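Local atomic coordinates of leucine aminopeptidase 1 (Caenorhabditis elegans, PDB entry 2HC9), a protein that releases N-terminal amino acids, preferably leucine, from peptides as a zinc-dependent M17 aminopeptidase, and probably serves as a digestive enzyme. Residues K154-L166 with S477-L489. The protein carries 1 engineered substitution. Numbering follows the deposited sequence.
Sequences KLTNEDAVFLTDL and STLLGKYTSVPML
Ser477 meets the ring edge of Phe162, its CB 3.5 Å from Phe162 CZ, while its OG is hydrogen-bonded to the backbone O of Pro473. Ser485 OG donates to Glu158 OE2 (2.8 Å), reaching that oxygen nearly end-on to its C-O bond; Glu158 gets there with CG anti to the backbone N (chi1 178°) and an extended chain. Val486 lays both methyls against Phe162, CG1 lying 3.6 Å from Phe162 CB. The C-terminal tail, after helix 473-480, crosses the first turns of helix 157-178, whose start carries a capping box: Asp159 N donates to Thr156 OG1 and Thr156 N to Asp159 OD2. Pro487 packs its CD 3.3 Å from Asp159 OD1. Asp159 OD1 also accepts from Met488 N at 2.8 Å (N-H...O 159°), on the syn side but 27° out of the carboxylate plane. Replacing Asp159 by an alanine is likely to leave the amides of Thr156 and Met488 without these acceptors. Met488, bent at chi3, brings SD to 3.8 Å from Leu163 CG. Leu489 sets CD1 over one face of the Phe162 ring, 3.8 Å from its centroid, a CH-pi contact in a cluster that Leu121 of helix 120-128 also joins.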
loop_
_atom_site.group_PDB
_atom_site.type_symbol
_atom_site.label_atom_id
_atom_site.label_comp_id
_atom_site.label_asym_id
_atom_site.label_seq_id
_atom_site.Cartn_x
_atom_site.Cartn_y
_atom_site.Cartn_z
ATOM N N LYS A 154 23.213 -1.973 53.522
ATOM C CA LYS A 154 22.144 -1.154 54.049
ATOM C C LYS A 154 20.780 -1.865 54.012
ATOM O O LYS A 154 19.841 -1.440 54.681
ATOM C CB LYS A 154 22.081 0.166 53.279
ATOM C CG LYS A 154 23.159 1.153 53.654
ATOM C CD LYS A 154 23.018 2.434 52.860
ATOM C CE LYS A 154 24.145 3.403 53.194
ATOM N NZ LYS A 154 24.000 4.714 52.479
ATOM N N LEU A 155 20.660 -2.931 53.228
ATOM C CA LEU A 155 19.366 -3.602 53.087
ATOM C C LEU A 155 18.846 -4.176 54.412
ATOM O O LEU A 155 19.595 -4.790 55.176
ATOM C CB LEU A 155 19.449 -4.682 52.009
ATOM C CG LEU A 155 18.151 -5.127 51.336
ATOM C CD1 LEU A 155 17.662 -4.080 50.307
ATOM C CD2 LEU A 155 18.394 -6.467 50.672
ATOM N N THR A 156 17.563 -3.954 54.688
ATOM C CA THR A 156 16.914 -4.527 55.864
ATOM C C THR A 156 16.084 -5.763 55.509
ATOM O O THR A 156 15.795 -6.029 54.330
ATOM C CB THR A 156 16.005 -3.504 56.583
ATOM O OG1 THR A 156 14.802 -3.276 55.825
ATOM C CG2 THR A 156 16.743 -2.182 56.822
ATOM N N ASN A 157 15.688 -6.522 56.527
ATOM C CA ASN A 157 14.782 -7.648 56.293
ATOM C C ASN A 157 13.409 -7.207 55.758
ATOM O O ASN A 157 12.834 -7.882 54.906
ATOM C CB ASN A 157 14.640 -8.514 57.557
ATOM C CG ASN A 157 15.910 -9.317 57.871
ATOM O OD1 ASN A 157 16.876 -9.337 57.097
ATOM N ND2 ASN A 157 15.900 -10.002 59.009
ATOM N N GLU A 158 12.906 -6.065 56.228
ATOM C CA GLU A 158 11.678 -5.501 55.693
ATOM C C GLU A 158 11.821 -5.147 54.204
ATOM O O GLU A 158 10.906 -5.385 53.413
ATOM C CB GLU A 158 11.248 -4.265 56.491
ATOM C CG GLU A 158 9.985 -3.604 55.921
ATOM C CD GLU A 158 9.401 -2.503 56.805
ATOM O OE1 GLU A 158 10.124 -1.944 57.674
ATOM O OE2 GLU A 158 8.204 -2.186 56.610
ATOM N N ASP A 159 12.966 -4.587 53.829
ATOM C CA ASP A 159 13.252 -4.354 52.403
ATOM C C ASP A 159 13.120 -5.634 51.574
ATOM O O ASP A 159 12.586 -5.598 50.464
ATOM C CB ASP A 159 14.640 -3.776 52.190
ATOM C CG ASP A 159 14.786 -2.362 52.709
ATOM O OD1 ASP A 159 13.794 -1.592 52.739
ATOM O OD2 ASP A 159 15.928 -2.033 53.090
ATOM N N ALA A 160 13.612 -6.754 52.114
ATOM C CA ALA A 160 13.610 -8.007 51.370
ATOM C C ALA A 160 12.178 -8.515 51.190
ATOM O O ALA A 160 11.839 -9.076 50.137
ATOM C CB ALA A 160 14.508 -9.058 52.021
ATOM N N VAL A 161 11.331 -8.276 52.193
ATOM C CA VAL A 161 9.893 -8.615 52.056
ATOM C C VAL A 161 9.295 -7.785 50.922
ATOM O O VAL A 161 8.604 -8.318 50.038
ATOM C CB VAL A 161 9.072 -8.350 53.359
ATOM C CG1 VAL A 161 7.619 -8.765 53.166
ATOM C CG2 VAL A 161 9.644 -9.165 54.532
ATOM N N PHE A 162 9.548 -6.484 50.963
ATOM C CA PHE A 162 9.014 -5.620 49.906
ATOM C C PHE A 162 9.509 -6.068 48.517
ATOM O O PHE A 162 8.733 -6.101 47.573
ATOM C CB PHE A 162 9.344 -4.128 50.131
ATOM C CG PHE A 162 9.125 -3.318 48.886
ATOM C CD1 PHE A 162 7.820 -3.038 48.453
ATOM C CD2 PHE A 162 10.198 -2.982 48.071
ATOM C CE1 PHE A 162 7.613 -2.348 47.238
ATOM C CE2 PHE A 162 9.993 -2.314 46.867
ATOM C CZ PHE A 162 8.715 -2.020 46.452
ATOM N N LEU A 163 10.798 -6.379 48.391
ATOM C CA LEU A 163 11.368 -6.765 47.092
ATOM C C LEU A 163 10.779 -8.091 46.592
ATOM O O LEU A 163 10.592 -8.287 45.399
ATOM C CB LEU A 163 12.900 -6.850 47.196
ATOM C CG LEU A 163 13.596 -5.487 47.392
ATOM C CD1 LEU A 163 15.070 -5.702 47.830
ATOM C CD2 LEU A 163 13.551 -4.638 46.108
ATOM N N THR A 164 10.480 -9.007 47.513
ATOM C CA THR A 164 9.771 -10.229 47.141
ATOM C C THR A 164 8.360 -9.911 46.622
ATOM O O THR A 164 7.905 -10.495 45.632
ATOM C CB THR A 164 9.704 -11.177 48.370
ATOM O OG1 THR A 164 11.047 -11.464 48.785
ATOM C CG2 THR A 164 8.982 -12.478 48.044
ATOM N N ASP A 165 7.666 -9.002 47.312
ATOM C CA ASP A 165 6.337 -8.564 46.885
ATOM C C ASP A 165 6.407 -7.811 45.559
ATOM O O ASP A 165 5.518 -7.956 44.708
ATOM C CB ASP A 165 5.723 -7.660 47.937
ATOM C CG ASP A 165 5.205 -8.431 49.151
ATOM O OD1 ASP A 165 4.913 -9.635 49.025
ATOM O OD2 ASP A 165 5.079 -7.814 50.218
ATOM N N LEU A 166 7.443 -6.999 45.392
ATOM C CA LEU A 166 7.610 -6.293 44.121
ATOM C C LEU A 166 7.875 -7.282 42.981
ATOM O O LEU A 166 7.278 -7.169 41.901
ATOM C CB LEU A 166 8.760 -5.286 44.209
ATOM C CG LEU A 166 9.064 -4.567 42.879
ATOM C CD1 LEU A 166 7.856 -3.713 42.449
ATOM C CD2 LEU A 166 10.331 -3.721 43.037
ATOM N N SER A 477 6.143 2.048 42.961
ATOM C CA SER A 477 6.750 1.762 44.262
ATOM C C SER A 477 7.770 2.820 44.624
ATOM O O SER A 477 7.798 3.276 45.758
ATOM C CB SER A 477 7.416 0.387 44.249
ATOM O OG SER A 477 6.389 -0.576 44.232
ATOM N N THR A 478 8.598 3.218 43.657
ATOM C CA THR A 478 9.610 4.260 43.918
ATOM C C THR A 478 8.964 5.625 43.984
ATOM O O THR A 478 9.341 6.436 44.821
ATOM C CB THR A 478 10.843 4.312 42.936
ATOM O OG1 THR A 478 10.421 4.516 41.578
ATOM C CG2 THR A 478 11.716 3.050 43.045
ATOM N N LEU A 479 7.985 5.887 43.126
ATOM C CA LEU A 479 7.321 7.205 43.134
ATOM C C LEU A 479 6.535 7.480 44.431
ATOM O O LEU A 479 6.619 8.589 45.009
ATOM C CB LEU A 479 6.390 7.353 41.915
ATOM C CG LEU A 479 5.657 8.706 41.791
ATOM C CD1 LEU A 479 6.682 9.814 41.555
ATOM C CD2 LEU A 479 4.677 8.636 40.621
ATOM N N LEU A 480 5.781 6.478 44.878
ATOM C CA LEU A 480 4.858 6.647 46.001
ATOM C C LEU A 480 5.321 5.903 47.262
ATOM O O LEU A 480 4.618 5.886 48.275
ATOM C CB LEU A 480 3.452 6.192 45.618
ATOM C CG LEU A 480 2.836 6.830 44.354
ATOM C CD1 LEU A 480 1.480 6.200 44.053
ATOM C CD2 LEU A 480 2.659 8.349 44.615
ATOM N N GLY A 481 6.496 5.288 47.191
ATOM C CA GLY A 481 7.026 4.485 48.307
ATOM C C GLY A 481 7.330 5.254 49.586
ATOM O O GLY A 481 7.419 4.656 50.656
ATOM N N LYS A 482 7.458 6.573 49.495
ATOM C CA LYS A 482 7.637 7.414 50.703
ATOM C C LYS A 482 6.435 7.323 51.660
ATOM O O LYS A 482 6.552 7.655 52.826
ATOM C CB LYS A 482 7.896 8.880 50.325
ATOM C CG LYS A 482 6.688 9.565 49.671
ATOM C CD LYS A 482 7.072 10.840 48.951
ATOM C CE LYS A 482 6.586 12.047 49.722
ATOM N NZ LYS A 482 6.757 13.317 48.948
ATOM N N TYR A 483 5.284 6.866 51.161
ATOM C CA TYR A 483 4.095 6.688 51.989
ATOM C C TYR A 483 3.948 5.277 52.570
ATOM O O TYR A 483 2.950 4.983 53.240
ATOM C CB TYR A 483 2.844 7.025 51.202
ATOM C CG TYR A 483 2.840 8.410 50.603
ATOM C CD1 TYR A 483 2.909 9.547 51.415
ATOM C CD2 TYR A 483 2.727 8.586 49.228
ATOM C CE1 TYR A 483 2.894 10.847 50.851
ATOM C CE2 TYR A 483 2.700 9.867 48.661
ATOM C CZ TYR A 483 2.780 10.984 49.480
ATOM O OH TYR A 483 2.754 12.249 48.911
ATOM N N THR A 484 4.921 4.414 52.283
ATOM C CA THR A 484 4.954 3.060 52.844
ATOM C C THR A 484 5.870 2.994 54.060
ATOM O O THR A 484 6.574 3.967 54.390
ATOM C CB THR A 484 5.489 2.027 51.833
ATOM O OG1 THR A 484 6.892 2.242 51.637
ATOM C CG2 THR A 484 4.742 2.137 50.489
ATOM N N SER A 485 5.883 1.819 54.695
ATOM C CA SER A 485 6.791 1.549 55.787
ATOM C C SER A 485 8.137 1.024 55.332
ATOM O O SER A 485 8.940 0.639 56.181
ATOM C CB SER A 485 6.172 0.533 56.758
ATOM O OG SER A 485 5.865 -0.684 56.089
ATOM N N VAL A 486 8.403 0.983 54.019
ATOM C CA VAL A 486 9.589 0.268 53.537
ATOM C C VAL A 486 10.838 1.140 53.631
ATOM O O VAL A 486 10.900 2.177 52.985
ATOM C CB VAL A 486 9.412 -0.231 52.074
ATOM C CG1 VAL A 486 10.594 -1.119 51.678
ATOM C CG2 VAL A 486 8.102 -1.031 51.935
ATOM N N PRO A 487 11.846 0.717 54.417
ATOM C CA PRO A 487 13.025 1.581 54.607
ATOM C C PRO A 487 13.680 2.065 53.315
ATOM O O PRO A 487 13.934 3.254 53.171
ATOM C CB PRO A 487 13.984 0.687 55.412
ATOM C CG PRO A 487 13.071 -0.181 56.210
ATOM C CD PRO A 487 11.933 -0.510 55.236
ATOM N N MET A 488 13.909 1.166 52.360
ATOM C CA MET A 488 14.565 1.544 51.100
ATOM C C MET A 488 13.723 2.455 50.201
ATOM O O MET A 488 14.247 2.999 49.228
ATOM C CB MET A 488 15.021 0.323 50.293
ATOM C CG MET A 488 13.877 -0.425 49.542
ATOM S SD MET A 488 14.351 -2.010 48.818
ATOM C CE MET A 488 15.783 -1.516 47.815
ATOM N N LEU A 489 12.432 2.589 50.500
ATOM C CA LEU A 489 11.560 3.489 49.724
ATOM C C LEU A 489 11.390 4.845 50.401
ATOM O O LEU A 489 10.772 5.751 49.847
ATOM C CB LEU A 489 10.170 2.870 49.535
ATOM C CG LEU A 489 10.161 1.532 48.788
ATOM C CD1 LEU A 489 8.729 1.041 48.607
ATOM C CD2 LEU A 489 10.864 1.651 47.422
#